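Local coordinates for protein RPA0582 (Rhodopseudomonas palustris, PDB 3HHL) that is of unknown function but belongs to the DUF1330 family and adopts the alpha-beta fold of the dimeric alpha-beta barrel clan, at residues V31-R36 / Q118-D123; I25-L30 / A93-V98; G59-R64 / D107-E112; E11-F16 / A100-I105. One frame throughout, in Å; residues are numbered along the deposited sequence. Where two conformers were deposited one is given.

Contact 1. Residues V31-R36 / Q118-D123; sequences VRLRPR and QAAVED
Backbone hydrogen bonds carry most of the join between residues 31-36, at the end of strand 25-33, and residues 118-123, where helix 117-120 runs out into strand 121-128. Arg32 N donates to Asp123 O (2.8 Å) nearly along the C=O axis, while Arg32 O takes two donors, Glu122 N at 2.8 Å and Asp123 N at 3.3 Å, the latter on a lone pair. Farther on, Arg34 N reaches Ala120 O at 2.8 Å in an almost straight bond (174° at the hydrogen). With both Glu122 and Asp123 facing Arg32, this is a classic beta bulge, set where strand 121-128 joins the antiparallel sheet beside strand 25-33; the register has slipped by one residue where Leu33 pairs with Val121.

Charged groups lie alongside the bulge. Arg32 and Glu122 both hold CG anti to the backbone N and run extended in the same direction, so that NE of Arg32 forms a salt bridge with OE2 of Glu122 (3.2 Å). NH1 of Arg32 bonds instead to Asp84 O, and the Asp123 carboxylate turns to His5 N and Arg125. The Arg34 guanidinium lays one face over Glu122 CA.

Apolar contacts are few. The Val31 and Val121 side chains cross at about a right angle, CG1 of Val31 lying 3.7 Å from CG2 of Val121. Leu33 CD2 touches Ala120 CB at 3.9 Å, with Tyr51 of helix 47-64 packing on Val31, Leu33 and Ala120.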
loop_
_atom_site.group_PDB
_atom_site.type_symbol
_atom_site.label_atom_id
_atom_site.label_comp_id
_atom_site.label_asym_id
_atom_site.label_seq_id
_atom_site.Cartn_x
_atom_site.Cartn_y
_atom_site.Cartn_z
ATOM N N VAL C 31 1.825 5.072 -6.753
ATOM C CA VAL C 31 2.279 5.600 -8.041
ATOM C C VAL C 31 3.531 6.462 -7.939
ATOM O O VAL C 31 3.575 7.422 -7.142
ATOM C CB VAL C 31 1.203 6.457 -8.735
ATOM C CG1 VAL C 31 1.698 6.831 -10.126
ATOM C CG2 VAL C 31 -0.140 5.728 -8.776
ATOM N N ARG C 32 4.534 6.139 -8.747
ATOM C CA ARG C 32 5.734 6.939 -8.801
ATOM C C ARG C 32 5.819 7.606 -10.161
ATOM O O ARG C 32 5.860 6.925 -11.179
ATOM C CB ARG C 32 6.962 6.078 -8.561
ATOM C CG ARG C 32 8.249 6.888 -8.434
ATOM C CD ARG C 32 9.410 5.999 -8.012
ATOM N NE ARG C 32 10.714 6.613 -8.249
ATOM C CZ ARG C 32 11.826 6.252 -7.623
ATOM N NH1 ARG C 32 11.788 5.298 -6.699
ATOM N NH2 ARG C 32 12.963 6.854 -7.911
ATOM N N LEU C 33 5.844 8.934 -10.171
ATOM C CA LEU C 33 5.785 9.690 -11.403
ATOM C C LEU C 33 7.157 9.994 -12.012
ATOM O O LEU C 33 8.138 10.197 -11.305
ATOM C CB LEU C 33 5.045 11.000 -11.153
ATOM C CG LEU C 33 3.559 10.911 -10.753
ATOM C CD1 LEU C 33 3.052 12.291 -10.389
ATOM C CD2 LEU C 33 2.746 10.290 -11.861
ATOM N N ARG C 34 7.204 10.051 -13.341
ATOM C CA ARG C 34 8.389 10.538 -14.041
ATOM C C ARG C 34 8.563 12.022 -13.811
ATOM O O ARG C 34 7.581 12.766 -13.773
ATOM C CB ARG C 34 8.250 10.365 -15.535
ATOM C CG ARG C 34 8.345 8.980 -16.032
ATOM C CD ARG C 34 8.189 8.958 -17.545
ATOM N NE ARG C 34 7.882 7.599 -17.950
ATOM C CZ ARG C 34 8.785 6.631 -18.081
ATOM N NH1 ARG C 34 10.081 6.892 -17.879
ATOM N NH2 ARG C 34 8.385 5.401 -18.416
ATOM N N PRO C 35 9.803 12.470 -13.670
ATOM C CA PRO C 35 10.052 13.920 -13.685
ATOM C C PRO C 35 9.525 14.511 -14.978
ATOM O O PRO C 35 8.728 15.461 -14.949
ATOM C CB PRO C 35 11.579 14.032 -13.641
ATOM C CG PRO C 35 12.043 12.753 -13.064
ATOM C CD PRO C 35 10.996 11.692 -13.333
ATOM N N ARG C 36 9.952 13.921 -16.100
ATOM C CA ARG C 36 9.480 14.348 -17.423
ATOM C C ARG C 36 8.554 13.262 -18.016
ATOM O O ARG C 36 8.917 12.089 -18.064
ATOM C CB ARG C 36 10.668 14.715 -18.359
ATOM N N GLN C 118 0.002 6.413 -18.917
ATOM C CA GLN C 118 1.104 5.701 -19.545
ATOM C C GLN C 118 2.308 6.593 -19.701
ATOM O O GLN C 118 3.421 6.143 -19.536
ATOM C CB GLN C 118 0.682 5.117 -20.900
ATOM C CG GLN C 118 -0.193 3.892 -20.719
ATOM C CD GLN C 118 -0.833 3.372 -21.992
ATOM O OE1 GLN C 118 -0.925 4.070 -23.007
ATOM N NE2 GLN C 118 -1.313 2.133 -21.928
ATOM N N ALA C 119 2.077 7.864 -20.005
ATOM C CA ALA C 119 3.160 8.840 -20.139
ATOM C C ALA C 119 3.710 9.293 -18.794
ATOM O O ALA C 119 4.897 9.643 -18.709
ATOM C CB ALA C 119 2.678 10.040 -20.944
ATOM N N ALA C 120 2.859 9.299 -17.756
ATOM C CA ALA C 120 3.211 9.890 -16.456
ATOM C C ALA C 120 4.022 8.953 -15.581
ATOM O O ALA C 120 4.913 9.404 -14.843
ATOM C CB ALA C 120 1.964 10.305 -15.693
ATOM N N VAL C 121 3.678 7.658 -15.621
ATOM C CA VAL C 121 4.071 6.772 -14.538
ATOM C C VAL C 121 5.434 6.143 -14.806
ATOM O O VAL C 121 5.665 5.551 -15.852
ATOM C CB VAL C 121 2.995 5.711 -14.266
ATOM C CG1 VAL C 121 3.489 4.685 -13.244
ATOM C CG2 VAL C 121 1.703 6.388 -13.810
ATOM N N GLU C 122 6.335 6.289 -13.851
ATOM C CA GLU C 122 7.632 5.656 -13.922
ATOM C C GLU C 122 7.599 4.225 -13.404
ATOM O O GLU C 122 8.290 3.344 -13.941
ATOM C CB GLU C 122 8.632 6.463 -13.103
ATOM C CG GLU C 122 10.096 6.178 -13.417
ATOM C CD GLU C 122 11.018 7.045 -12.571
ATOM O OE1 GLU C 122 11.499 8.083 -13.124
ATOM O OE2 GLU C 122 11.203 6.696 -11.363
ATOM N N ASP C 123 6.819 4.004 -12.354
ATOM C CA ASP C 123 6.645 2.682 -11.723
ATOM C C ASP C 123 5.433 2.797 -10.842
ATOM O O ASP C 123 5.134 3.878 -10.364
ATOM C CB ASP C 123 7.856 2.379 -10.856
ATOM C CG ASP C 123 7.919 0.937 -10.335
ATOM O OD1 ASP C 123 7.272 -0.011 -10.869
ATOM O OD2 ASP C 123 8.699 0.766 -9.357
#

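Contact 2. Residues I25-L30 / A93-V98; sequences IHMLNL and AEYPSV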
loop_
_atom_site.group_PDB
_atom_site.type_symbol
_atom_site.label_atom_id
_atom_site.label_comp_id
_atom_site.label_asym_id
_atom_site.label_seq_id
_atom_site.Cartn_x
_atom_site.Cartn_y
_atom_site.Cartn_z
ATOM N N ILE C 25 -14.538 -3.981 -4.505
ATOM C CA ILE C 25 -13.141 -4.211 -4.655
ATOM C C ILE C 25 -12.495 -2.905 -4.287
ATOM O O ILE C 25 -13.020 -1.850 -4.607
ATOM C CB ILE C 25 -12.721 -4.613 -6.091
ATOM C CG1 ILE C 25 -13.194 -3.610 -7.143
ATOM C CG2 ILE C 25 -13.306 -5.948 -6.431
ATOM C CD1 ILE C 25 -12.638 -3.866 -8.551
ATOM N N HIS C 26 -11.396 -2.987 -3.556
ATOM C CA HIS C 26 -10.582 -1.841 -3.211
ATOM C C HIS C 26 -9.281 -1.941 -3.937
ATOM O O HIS C 26 -8.596 -2.949 -3.869
ATOM C CB HIS C 26 -10.311 -1.802 -1.710
ATOM C CG HIS C 26 -11.404 -1.156 -0.931
ATOM N ND1 HIS C 26 -11.315 -0.927 0.424
ATOM C CD2 HIS C 26 -12.644 -0.749 -1.312
ATOM C CE1 HIS C 26 -12.451 -0.398 0.838
ATOM N NE2 HIS C 26 -13.274 -0.270 -0.192
HETATM N N MSE C 27 -8.938 -0.879 -4.624
HETATM C CA MSE C 27 -7.779 -0.851 -5.466
HETATM C C MSE C 27 -6.751 0.112 -4.837
HETATM O O MSE C 27 -6.885 1.344 -4.901
HETATM C CB MSE C 27 -8.182 -0.391 -6.843
HETATM C CG MSE C 27 -9.250 -1.227 -7.505
HETATM SE SE MSE C 27 -8.748 -3.048 -7.786
HETATM C CE MSE C 27 -7.444 -2.818 -9.171
ATOM N N LEU C 28 -5.726 -0.477 -4.221
ATOM C CA LEU C 28 -4.631 0.286 -3.623
ATOM C C LEU C 28 -3.643 0.646 -4.698
ATOM O O LEU C 28 -3.067 -0.243 -5.325
ATOM C CB LEU C 28 -3.950 -0.511 -2.530
ATOM C CG LEU C 28 -2.699 0.082 -1.892
ATOM C CD1 LEU C 28 -2.922 1.504 -1.349
ATOM C CD2 LEU C 28 -2.186 -0.858 -0.779
ATOM N N ASN C 29 -3.455 1.942 -4.906
ATOM C CA ASN C 29 -2.570 2.461 -5.954
ATOM C C ASN C 29 -1.305 3.061 -5.304
ATOM O O ASN C 29 -1.410 3.992 -4.478
ATOM C CB ASN C 29 -3.284 3.587 -6.729
ATOM C CG ASN C 29 -4.300 3.087 -7.743
ATOM O OD1 ASN C 29 -4.005 3.067 -8.927
ATOM N ND2 ASN C 29 -5.515 2.730 -7.293
ATOM N N LEU C 30 -0.128 2.561 -5.662
ATOM C CA LEU C 30 1.131 3.206 -5.303
ATOM C C LEU C 30 1.719 3.753 -6.606
ATOM O O LEU C 30 2.050 2.981 -7.507
ATOM C CB LEU C 30 2.092 2.236 -4.637
ATOM C CG LEU C 30 1.486 1.359 -3.524
ATOM C CD1 LEU C 30 2.487 0.333 -3.080
ATOM C CD2 LEU C 30 0.945 2.152 -2.300
ATOM N N ALA C 93 -9.045 3.258 -4.259
ATOM C CA ALA C 93 -10.264 3.541 -5.040
ATOM C C ALA C 93 -11.145 2.355 -4.755
ATOM O O ALA C 93 -10.686 1.222 -4.829
ATOM C CB ALA C 93 -9.942 3.657 -6.564
ATOM N N GLU C 94 -12.404 2.588 -4.433
ATOM C CA GLU C 94 -13.398 1.502 -4.331
ATOM C C GLU C 94 -14.241 1.453 -5.598
ATOM O O GLU C 94 -14.624 2.485 -6.117
ATOM C CB GLU C 94 -14.309 1.771 -3.139
ATOM C CG GLU C 94 -15.569 0.950 -3.099
ATOM C CD GLU C 94 -16.253 0.949 -1.732
ATOM O OE1 GLU C 94 -15.526 1.133 -0.709
ATOM O OE2 GLU C 94 -17.508 0.748 -1.682
ATOM N N TYR C 95 -14.562 0.254 -6.080
ATOM C CA TYR C 95 -15.553 0.089 -7.147
ATOM C C TYR C 95 -16.557 -0.907 -6.643
ATOM O O TYR C 95 -16.227 -1.721 -5.832
ATOM C CB TYR C 95 -14.891 -0.372 -8.440
ATOM C CG TYR C 95 -13.829 0.599 -8.924
ATOM C CD1 TYR C 95 -12.568 0.612 -8.341
ATOM C CD2 TYR C 95 -14.078 1.497 -9.960
ATOM C CE1 TYR C 95 -11.579 1.469 -8.765
ATOM C CE2 TYR C 95 -13.088 2.373 -10.397
ATOM C CZ TYR C 95 -11.837 2.350 -9.777
ATOM O OH TYR C 95 -10.825 3.222 -10.136
ATOM N N PRO C 96 -17.805 -0.831 -7.106
ATOM C CA PRO C 96 -18.801 -1.654 -6.447
ATOM C C PRO C 96 -18.748 -3.094 -6.918
ATOM O O PRO C 96 -19.364 -3.994 -6.312
ATOM C CB PRO C 96 -20.112 -0.967 -6.836
ATOM C CG PRO C 96 -19.802 -0.201 -8.044
ATOM C CD PRO C 96 -18.415 0.182 -7.989
ATOM N N SER C 97 -18.011 -3.318 -7.994
ATOM C CA SER C 97 -17.939 -4.645 -8.564
ATOM C C SER C 97 -16.736 -4.677 -9.483
ATOM O O SER C 97 -16.212 -3.629 -9.862
ATOM C CB SER C 97 -19.185 -4.943 -9.410
ATOM O OG SER C 97 -19.192 -4.121 -10.592
ATOM N N VAL C 98 -16.330 -5.896 -9.834
ATOM C CA VAL C 98 -15.323 -6.110 -10.805
ATOM C C VAL C 98 -15.820 -5.594 -12.152
ATOM O O VAL C 98 -15.087 -4.952 -12.880
ATOM C CB VAL C 98 -14.962 -7.588 -10.908
ATOM C CG1 VAL C 98 -14.076 -7.849 -12.111
ATOM C CG2 VAL C 98 -14.269 -8.038 -9.637
#
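Strands 25-30 and 93-95 run antiparallel in a regular ladder, the axes of these short segments approaching to 4.7 Å. Ile25 and Tyr95 form one hydrogen-bonded pair, Met27 and Ala93 the next, in which Met27 N donates to Ala93 O at 2.7 Å. The tightly packed face carries Ile25, Met27, Ala93 and Tyr95. Ile25 sets CG1 between the backbone N and the carbonyl carbon (chi1 54°), which lays it against Tyr95 CB at 3.9 Å and sends CG2 to Val98 CG2. The selenomethionine Met27 crosses Tyr95 at about a right angle, its CG 3.8 Å from CE1 of the tyrosine, before the chain bends away.

The other face, with the non-hydrogen-bonded pair His26 and Glu94, is polar. The two side chains lie side by side, and His26 NE2, acting as donor, meets Glu94 OE1 at 2.7 Å, close to the imidazole plane but from above the carboxylate plane. His26 is buried against an aromatic ring of the neighbouring subunit and ND1 bonds an aromatic side chain there, so both ring nitrogens are engaged and the ring's rotation is fixed. The looser, solvent side is at the partly exposed Glu94 carboxylate, weakly bonded to a tetraethylene glycol, probably from the crystallisation liquor. An alanine in place of Glu94 would remove the acceptor for NE2 and would probably leave the His26 ring less firmly oriented.

Strand 121-128 flanks strand 25-33 on its far edge, and Phe101 of helix 98-106 covers Ile25, Met27 and Tyr95; Ser97 OG caps that helix at Ala100 N.

Contact 3. Residues G59-R64 / D107-E112; sequences GPVSER and DPVYRE. Unlike the reference sequence in segment 59-64: Ser62 (reference Phe).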
loop_
_atom_site.group_PDB
_atom_site.type_symbol
_atom_site.label_atom_id
_atom_site.label_comp_id
_atom_site.label_asym_id
_atom_site.label_seq_id
_atom_site.Cartn_x
_atom_site.Cartn_y
_atom_site.Cartn_z
ATOM N N GLY C 59 -11.800 10.840 -14.379
ATOM C CA GLY C 59 -12.742 11.086 -13.287
ATOM C C GLY C 59 -14.209 10.851 -13.600
ATOM O O GLY C 59 -14.872 10.105 -12.908
ATOM N N PRO C 60 -14.726 11.477 -14.651
ATOM C CA PRO C 60 -16.159 11.298 -14.890
ATOM C C PRO C 60 -16.547 9.874 -15.192
ATOM O O PRO C 60 -17.650 9.472 -14.872
ATOM C CB PRO C 60 -16.436 12.185 -16.107
ATOM C CG PRO C 60 -15.308 13.200 -16.094
ATOM C CD PRO C 60 -14.123 12.482 -15.542
ATOM N N VAL C 61 -15.655 9.123 -15.810
ATOM C CA VAL C 61 -15.990 7.769 -16.210
ATOM C C VAL C 61 -16.049 6.920 -14.968
ATOM O O VAL C 61 -16.981 6.153 -14.741
ATOM C CB VAL C 61 -14.978 7.160 -17.191
ATOM C CG1 VAL C 61 -15.436 5.753 -17.614
ATOM C CG2 VAL C 61 -14.837 8.055 -18.383
ATOM N N SER C 62 -15.037 7.067 -14.148
ATOM C CA SER C 62 -15.012 6.387 -12.870
ATOM C C SER C 62 -16.268 6.653 -12.038
ATOM O O SER C 62 -16.874 5.718 -11.492
ATOM C CB SER C 62 -13.814 6.856 -12.080
ATOM O OG SER C 62 -13.686 6.021 -10.953
ATOM N N GLU C 63 -16.623 7.928 -11.963
ATOM C CA GLU C 63 -17.685 8.387 -11.103
ATOM C C GLU C 63 -19.013 7.809 -11.539
ATOM O O GLU C 63 -19.812 7.383 -10.727
ATOM C CB GLU C 63 -17.737 9.905 -11.159
ATOM C CG GLU C 63 -18.727 10.623 -10.211
ATOM C CD GLU C 63 -18.221 12.055 -9.890
ATOM O OE1 GLU C 63 -17.008 12.210 -9.517
ATOM O OE2 GLU C 63 -19.006 13.030 -10.039
ATOM N N ARG C 64 -19.210 7.788 -12.844
ATOM C CA ARG C 64 -20.433 7.330 -13.457
ATOM C C ARG C 64 -20.691 5.875 -13.141
ATOM O O ARG C 64 -21.816 5.462 -13.054
ATOM C CB ARG C 64 -20.269 7.498 -14.963
ATOM C CG ARG C 64 -21.524 7.539 -15.795
ATOM C CD ARG C 64 -21.177 7.363 -17.302
ATOM N NE ARG C 64 -20.257 8.398 -17.766
ATOM C CZ ARG C 64 -19.266 8.216 -18.634
ATOM N NH1 ARG C 64 -19.022 7.033 -19.172
ATOM N NH2 ARG C 64 -18.505 9.245 -18.970
ATOM N N ASP C 107 -14.155 1.828 -21.511
ATOM C CA ASP C 107 -14.803 3.029 -21.982
ATOM C C ASP C 107 -13.866 3.858 -22.894
ATOM O O ASP C 107 -12.721 4.109 -22.540
ATOM C CB ASP C 107 -15.267 3.875 -20.809
ATOM C CG ASP C 107 -16.040 5.067 -21.248
ATOM O OD1 ASP C 107 -17.255 5.129 -21.022
ATOM O OD2 ASP C 107 -15.427 5.959 -21.836
ATOM N N PRO C 108 -14.364 4.287 -24.063
ATOM C CA PRO C 108 -13.513 5.008 -24.993
ATOM C C PRO C 108 -12.930 6.286 -24.432
ATOM O O PRO C 108 -11.774 6.614 -24.745
ATOM C CB PRO C 108 -14.441 5.311 -26.182
ATOM C CG PRO C 108 -15.831 5.003 -25.709
ATOM C CD PRO C 108 -15.696 4.006 -24.629
ATOM N N VAL C 109 -13.678 7.004 -23.613
ATOM C CA VAL C 109 -13.094 8.169 -22.981
ATOM C C VAL C 109 -11.970 7.769 -22.033
ATOM O O VAL C 109 -10.960 8.461 -21.986
ATOM C CB VAL C 109 -14.131 9.015 -22.259
ATOM C CG1 VAL C 109 -13.482 10.188 -21.532
ATOM C CG2 VAL C 109 -15.166 9.516 -23.270
ATOM N N TYR C 110 -12.131 6.675 -21.287
ATOM C CA TYR C 110 -11.061 6.198 -20.385
ATOM C C TYR C 110 -9.875 5.725 -21.162
ATOM O O TYR C 110 -8.765 6.020 -20.788
ATOM C CB TYR C 110 -11.494 5.046 -19.467
ATOM C CG TYR C 110 -10.404 4.625 -18.488
ATOM C CD1 TYR C 110 -10.243 5.269 -17.263
ATOM C CD2 TYR C 110 -9.526 3.603 -18.806
ATOM C CE1 TYR C 110 -9.234 4.906 -16.394
ATOM C CE2 TYR C 110 -8.528 3.216 -17.951
ATOM C CZ TYR C 110 -8.367 3.869 -16.753
ATOM O OH TYR C 110 -7.332 3.465 -15.924
ATOM N N ARG C 111 -10.108 4.986 -22.240
ATOM C CA ARG C 111 -8.998 4.453 -23.041
ATOM C C ARG C 111 -8.113 5.544 -23.633
ATOM O O ARG C 111 -6.933 5.296 -23.875
ATOM C CB ARG C 111 -9.470 3.471 -24.116
ATOM C CG ARG C 111 -9.258 2.018 -23.704
ATOM C CD ARG C 111 -10.025 1.008 -24.579
ATOM N NE ARG C 111 -10.108 -0.302 -23.922
ATOM C CZ ARG C 111 -9.155 -1.228 -23.961
ATOM N NH1 ARG C 111 -8.038 -0.995 -24.650
ATOM N NH2 ARG C 111 -9.318 -2.379 -23.308
ATOM N N GLU C 112 -8.663 6.746 -23.839
ATOM C CA GLU C 112 -7.846 7.933 -24.205
ATOM C C GLU C 112 -7.157 8.548 -22.969
ATOM O O GLU C 112 -5.981 8.909 -22.997
ATOM C CB GLU C 112 -8.675 9.055 -24.886
ATOM C CG GLU C 112 -9.021 8.875 -26.374
ATOM C CD GLU C 112 -7.816 8.538 -27.256
ATOM O OE1 GLU C 112 -6.971 9.436 -27.463
ATOM O OE2 GLU C 112 -7.729 7.371 -27.729
#
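Val61 and Asp107 reach toward each other tip to tip, CG1 of the valine lying 3.7 Å from CB of the aspartate. The second methyl, CG2, is 4.0 Å from Val109 CG1, while CG1 also approaches Tyr110 CB. Beside this small apolar patch Arg64 NH1 donates to Asp107 OD1 at 3.2 Å in a salt bridge. The oxygen lies in the guanidinium plane, but the nitrogen comes from above the carboxylate plane; the bond is bent, 137° at the hydrogen.

Asp107 is the N-cap of helix 108-113, directly after helix 98-106: its CG stands anti to the backbone N, and OD2 accepts weak bonds from Val109 N (2.7 Å) and Tyr110 N. One oxygen thus caps the helix and the other faces helix 47-64, and the helix start would probably favour the ionised acid. An alanine in place of Asp107 would remove both the cap and the salt bridge, and would probably loosen the first turn.

A bend at chi3 (-58°) brings the Arg64 guanidinium back over Val61, whose CA lies against one of its faces. Farther out, Tyr110 packs on Met104 and Ile105, and its OH bonds the OH of Tyr54 on helix 47-64.

Contact 4. Residues E11-F16 / A100-I105; sequences EVFAQF and AFVEMI
Phe16 sets CE2 and CZ against one carbon of Phe101, CD2, each at 3.6 Å. The two side chains cross at about a right angle, yet the rings are oblique, with planes 55° apart and centroids separated by 5.1 Å. Val102 CG2 comes in at the edge of the Phe16 ring and also touches Phe13 CZ (3.9 Å), so a single methyl is shared by both phenylalanines of helix 10-18. Phe13 meets Ile105 tip to tip, CE1 against CD1 at 3.5 Å, while its CE1 and Phe101 CE2 approach at 4.2 Å, each close to the plane of the other's ring.

The axes of the two short helical segments come no closer than 12.2 Å and run roughly antiparallel, at 141°. Long side chains bridge that gap: Phe13, Phe16 and Phe101 all carry CG anti to the backbone N, which projects their rings into the space between the helices. Strand 25-33 adjoins them, its Ile25 and Met27 touching both Phe16 and Phe101. Phe16 has a cation-pi partner in Arg128, and apolar side chains of the neighbouring subunit pack on Phe13 and Phe16, so helix 10-18 also faces the other chain of the assembly.

The contact between 11-16 and 100-105 is made by carbon atoms, chiefly ring carbons and methyls, so burial of apolar surface rather than directed bonding would hold these helices together.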
loop_
_atom_site.group_PDB
_atom_site.type_symbol
_atom_site.label_atom_id
_atom_site.label_comp_id
_atom_site.label_asym_id
_atom_site.label_seq_id
_atom_site.Cartn_x
_atom_site.Cartn_y
_atom_site.Cartn_z
ATOM N N GLU C 11 -2.556 -11.505 -19.281
ATOM C CA GLU C 11 -2.778 -12.724 -18.510
ATOM C C GLU C 11 -3.334 -12.418 -17.134
ATOM O O GLU C 11 -4.272 -13.069 -16.671
ATOM C CB GLU C 11 -1.479 -13.484 -18.304
ATOM C CG GLU C 11 -0.861 -13.999 -19.556
ATOM C CD GLU C 11 0.189 -15.083 -19.280
ATOM O OE1 GLU C 11 0.613 -15.255 -18.107
ATOM O OE2 GLU C 11 0.599 -15.769 -20.243
ATOM N N VAL C 12 -2.733 -11.440 -16.478
ATOM C CA VAL C 12 -3.141 -11.017 -15.154
ATOM C C VAL C 12 -4.490 -10.306 -15.174
ATOM O O VAL C 12 -5.313 -10.487 -14.266
ATOM C CB VAL C 12 -2.037 -10.159 -14.525
ATOM C CG1 VAL C 12 -2.504 -9.479 -13.222
ATOM C CG2 VAL C 12 -0.785 -11.037 -14.302
ATOM N N PHE C 13 -4.758 -9.513 -16.197
ATOM C CA PHE C 13 -6.099 -8.929 -16.295
ATOM C C PHE C 13 -7.172 -10.009 -16.501
ATOM O O PHE C 13 -8.314 -9.865 -16.052
ATOM C CB PHE C 13 -6.175 -7.875 -17.383
ATOM C CG PHE C 13 -7.378 -7.002 -17.273
ATOM C CD1 PHE C 13 -7.427 -5.997 -16.371
ATOM C CD2 PHE C 13 -8.474 -7.208 -18.070
ATOM C CE1 PHE C 13 -8.542 -5.195 -16.241
ATOM C CE2 PHE C 13 -9.592 -6.387 -17.946
ATOM C CZ PHE C 13 -9.613 -5.397 -17.015
ATOM N N ALA C 14 -6.805 -11.100 -17.156
ATOM C CA ALA C 14 -7.718 -12.230 -17.314
ATOM C C ALA C 14 -8.034 -12.801 -15.918
ATOM O O ALA C 14 -9.193 -13.081 -15.588
ATOM C CB ALA C 14 -7.125 -13.311 -18.260
ATOM N N GLN C 15 -7.001 -12.925 -15.094
ATOM C CA GLN C 15 -7.163 -13.385 -13.736
ATOM C C GLN C 15 -8.084 -12.487 -12.904
ATOM O O GLN C 15 -8.836 -12.991 -12.084
ATOM C CB GLN C 15 -5.809 -13.497 -13.050
ATOM C CG GLN C 15 -5.068 -14.802 -13.378
ATOM C CD GLN C 15 -3.638 -14.812 -12.858
ATOM O OE1 GLN C 15 -2.999 -13.771 -12.777
ATOM N NE2 GLN C 15 -3.140 -15.982 -12.505
ATOM N N PHE C 16 -7.982 -11.176 -13.110
ATOM C CA PHE C 16 -8.831 -10.170 -12.461
ATOM C C PHE C 16 -10.291 -10.420 -12.813
ATOM O O PHE C 16 -11.108 -10.537 -11.936
ATOM C CB PHE C 16 -8.365 -8.789 -12.922
ATOM C CG PHE C 16 -9.114 -7.651 -12.335
ATOM C CD1 PHE C 16 -8.726 -7.100 -11.147
ATOM C CD2 PHE C 16 -10.166 -7.079 -13.018
ATOM C CE1 PHE C 16 -9.437 -6.029 -10.599
ATOM C CE2 PHE C 16 -10.870 -6.034 -12.488
ATOM C CZ PHE C 16 -10.513 -5.505 -11.276
ATOM N N ALA C 100 -17.738 -3.173 -12.784
ATOM C CA ALA C 100 -17.733 -1.722 -12.910
ATOM C C ALA C 100 -16.355 -1.302 -13.386
ATOM O O ALA C 100 -16.225 -0.427 -14.235
ATOM C CB ALA C 100 -18.085 -1.042 -11.599
ATOM N N PHE C 101 -15.337 -1.943 -12.840
ATOM C CA PHE C 101 -13.986 -1.594 -13.143
ATOM C C PHE C 101 -13.633 -1.970 -14.573
ATOM O O PHE C 101 -12.902 -1.241 -15.231
ATOM C CB PHE C 101 -13.035 -2.316 -12.186
ATOM C CG PHE C 101 -11.597 -1.924 -12.345
ATOM C CD1 PHE C 101 -11.059 -0.894 -11.609
ATOM C CD2 PHE C 101 -10.790 -2.566 -13.252
ATOM C CE1 PHE C 101 -9.718 -0.522 -11.778
ATOM C CE2 PHE C 101 -9.466 -2.192 -13.416
ATOM C CZ PHE C 101 -8.941 -1.191 -12.683
ATOM N N VAL C 102 -14.126 -3.106 -15.049
ATOM C CA VAL C 102 -13.875 -3.507 -16.430
ATOM C C VAL C 102 -14.563 -2.518 -17.400
ATOM O O VAL C 102 -13.985 -2.093 -18.429
ATOM C CB VAL C 102 -14.296 -4.975 -16.665
ATOM C CG1 VAL C 102 -14.326 -5.326 -18.134
ATOM C CG2 VAL C 102 -13.374 -5.897 -15.921
ATOM N N GLU C 103 -15.762 -2.090 -17.048
ATOM C CA GLU C 103 -16.490 -1.209 -17.921
ATOM C C GLU C 103 -15.719 0.102 -18.068
ATOM O O GLU C 103 -15.643 0.667 -19.156
ATOM C CB GLU C 103 -17.922 -0.986 -17.410
ATOM C CG GLU C 103 -18.856 -2.165 -17.659
ATOM C CD GLU C 103 -18.924 -2.562 -19.115
ATOM O OE1 GLU C 103 -18.931 -1.649 -19.978
ATOM O OE2 GLU C 103 -18.988 -3.780 -19.394
HETATM N N MSE C 104 -15.135 0.571 -16.975
HETATM C CA MSE C 104 -14.342 1.795 -17.001
HETATM C C MSE C 104 -13.135 1.639 -17.918
HETATM O O MSE C 104 -12.782 2.525 -18.709
HETATM C CB MSE C 104 -13.838 2.141 -15.597
HETATM C CG MSE C 104 -12.719 3.188 -15.566
HETATM SE SE MSE C 104 -12.237 3.777 -13.786
HETATM C CE MSE C 104 -10.963 2.343 -13.420
ATOM N N ILE C 105 -12.487 0.502 -17.778
ATOM C CA ILE C 105 -11.302 0.227 -18.554
ATOM C C ILE C 105 -11.640 0.124 -20.038
ATOM O O ILE C 105 -10.795 0.394 -20.890
ATOM C CB ILE C 105 -10.618 -1.052 -18.006
ATOM C CG1 ILE C 105 -9.601 -0.610 -16.978
ATOM C CG2 ILE C 105 -9.963 -1.930 -19.100
ATOM C CD1 ILE C 105 -8.600 -1.739 -16.673
#

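Overall arrangement
Contacts 1 and 2 are both antiparallel strand pairings on strand 25-33, whose two edges they occupy: contact 2 is a buried, regular ladder with 89-95, contact 1 an irregular, partly buried pairing with 121-128 on the opposite side of the chain's centre, their centres about 20 Å apart. Contacts 3 and 4 join helices instead. The aromatic cluster of contact 4 is buried and touches contact 2, Ile25 CD1 lying 3.8 Å from Phe16 CZ. Contact 3, nearer the surface, reaches contact 4 where helix 98-106 gives way to 108-113. Salt bridges mark contacts 1 and 3, a histidine-carboxylate hydrogen bond marks contact 2, and contact 4 is apolar.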